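Local coordinates for Trypsin/chymotrypsin inhibitor (Alocasia macrorrhizos, PDB 5YCZ), which inhibits the serine proteases trypsin and alpha-chymotrypsin as a homodimeric Kunitz-type inhibitor of plant tubers, at residues S38-V43 with V99-T104. Sequence-based numbering, arbitrary orientation.
Sequences SCPLNV and VTTGGT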
loop_
_atom_site.group_PDB
_atom_site.type_symbol
_atom_site.label_atom_id
_atom_site.label_comp_id
_atom_site.label_asym_id
_atom_site.label_seq_id
_atom_site.Cartn_x
_atom_site.Cartn_y
_atom_site.Cartn_z
ATOM N N SER A 38 2.233 14.117 -13.534
ATOM C CA SER A 38 3.633 13.940 -13.186
ATOM C C SER A 38 3.771 12.662 -12.373
ATOM O O SER A 38 2.926 12.372 -11.522
ATOM C CB SER A 38 4.141 15.147 -12.386
ATOM O OG SER A 38 5.542 15.308 -12.519
ATOM N N CYS A 39 4.824 11.891 -12.638
ATOM C CA CYS A 39 5.132 10.755 -11.781
ATOM C C CYS A 39 6.624 10.753 -11.504
ATOM O O CYS A 39 7.407 11.141 -12.373
ATOM C CB CYS A 39 4.721 9.411 -12.407
ATOM S SG CYS A 39 2.910 9.052 -12.393
ATOM N N PRO A 40 7.054 10.329 -10.294
ATOM C CA PRO A 40 6.220 9.782 -9.217
ATOM C C PRO A 40 5.641 10.860 -8.311
ATOM O O PRO A 40 6.071 12.007 -8.387
ATOM C CB PRO A 40 7.196 8.888 -8.425
ATOM C CG PRO A 40 8.565 9.194 -8.949
ATOM C CD PRO A 40 8.464 10.371 -9.885
ATOM N N LEU A 41 4.659 10.486 -7.495
ATOM C CA LEU A 41 4.185 11.359 -6.436
ATOM C C LEU A 41 5.257 11.499 -5.366
ATOM O O LEU A 41 6.054 10.581 -5.138
ATOM C CB LEU A 41 2.901 10.808 -5.818
ATOM C CG LEU A 41 1.881 10.269 -6.823
ATOM C CD1 LEU A 41 0.642 9.850 -6.083
ATOM C CD2 LEU A 41 1.537 11.331 -7.850
ATOM N N ASN A 42 5.285 12.670 -4.728
ATOM C CA ASN A 42 6.104 12.932 -3.554
ATOM C C ASN A 42 5.226 13.024 -2.311
ATOM O O ASN A 42 4.026 13.298 -2.388
ATOM C CB ASN A 42 6.901 14.237 -3.703
ATOM C CG ASN A 42 7.744 14.257 -4.929
ATOM O OD1 ASN A 42 8.465 13.301 -5.220
ATOM N ND2 ASN A 42 7.663 15.340 -5.676
ATOM N N VAL A 43 5.842 12.819 -1.154
ATOM C CA VAL A 43 5.145 13.018 0.109
ATOM C C VAL A 43 5.022 14.512 0.378
ATOM O O VAL A 43 6.006 15.255 0.303
ATOM C CB VAL A 43 5.873 12.286 1.241
ATOM C CG1 VAL A 43 5.087 12.374 2.558
ATOM C CG2 VAL A 43 5.996 10.831 0.843
ATOM N N VAL A 99 11.174 13.559 0.227
ATOM C CA VAL A 99 10.706 12.171 0.268
ATOM C C VAL A 99 9.801 11.889 -0.926
ATOM O O VAL A 99 8.839 12.625 -1.180
ATOM C CB VAL A 99 9.984 11.862 1.588
ATOM C CG1 VAL A 99 9.543 10.411 1.590
ATOM C CG2 VAL A 99 10.904 12.163 2.768
ATOM N N THR A 100 10.112 10.825 -1.665
ATOM C CA THR A 100 9.343 10.468 -2.849
ATOM C C THR A 100 8.904 9.023 -2.702
ATOM O O THR A 100 9.044 8.441 -1.622
ATOM C CB THR A 100 10.145 10.682 -4.134
ATOM O OG1 THR A 100 9.268 10.604 -5.266
ATOM C CG2 THR A 100 11.216 9.632 -4.269
ATOM N N THR A 101 8.375 8.436 -3.754
ATOM C CA THR A 101 7.796 7.112 -3.642
ATOM C C THR A 101 8.690 6.110 -4.351
ATOM O O THR A 101 9.823 6.426 -4.734
ATOM C CB THR A 101 6.365 7.128 -4.188
ATOM O OG1 THR A 101 6.323 7.909 -5.389
ATOM C CG2 THR A 101 5.433 7.774 -3.163
ATOM N N GLY A 102 8.174 4.898 -4.540
ATOM C CA GLY A 102 8.973 3.858 -5.155
ATOM C C GLY A 102 10.033 3.322 -4.221
ATOM O O GLY A 102 11.195 3.170 -4.617
ATOM N N GLY A 103 9.676 3.065 -3.008
ATOM C CA GLY A 103 10.636 2.547 -2.075
ATOM C C GLY A 103 10.546 1.050 -1.952
ATOM O O GLY A 103 9.553 0.432 -2.350
ATOM N N THR A 104 11.589 0.473 -1.357
ATOM C CA THR A 104 11.745 -0.972 -1.298
ATOM C C THR A 104 12.218 -1.408 0.082
ATOM O O THR A 104 12.898 -0.662 0.790
ATOM C CB THR A 104 12.737 -1.428 -2.321
ATOM O OG1 THR A 104 13.889 -0.571 -2.217
ATOM C CG2 THR A 104 12.141 -1.319 -3.711
HETATM O O HOH W 1 8.613 15.249 0.311
#
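Two threonine hydroxyls, those of T100 and T101, and one backbone N-H tie the start of strand 42-45 to the end of strand 98-100, a junction of hydroxyl hydrogen bonds and a valine pair between strand ends that belong to different sheets. The touching parts run 135° apart, obliquely rather than as a regular antiparallel pair, and the nearest CA atoms, those of N42 and T100, are 4.1 Å apart. V43 N donates to V99 O at 3.0 Å with a nearly straight N-H...O angle of 160°. A water bridges V43 O (2.6 Å) and V99 O (3.0 Å). Beside the V99 carbonyl the two valines lie alongside each other and point the same way, V43 CG2 meeting V99 CG1 at 3.6 Å.

The threonines reach different acceptors. T101 OG1, set between its own backbone N and carbonyl carbon (chi1 42°), donates to L41 O at 2.7 Å, in the carbonyl plane and on a lone pair, while touching P40 CB. T100 OG1, anti to its backbone N, instead donates in plane to the side-chain amide oxygen N42 OD1 at 2.8 Å. Thus backbone and side-chain oxygens of consecutive residues are gripped by consecutive hydroxyls.

Just upstream, P40 follows a cis peptide bond and C39 is disulfide-bonded to C84. The V43 side chain lies about 6 Å from that of L56, of the predicted reactive bond. The contact joins the 91-93/98-100 hairpin, where T100 pairs with T91, to strand 42-45 in a leguminous Kunitz-type beta-trefoil, a fold of paired strands linked by long loops.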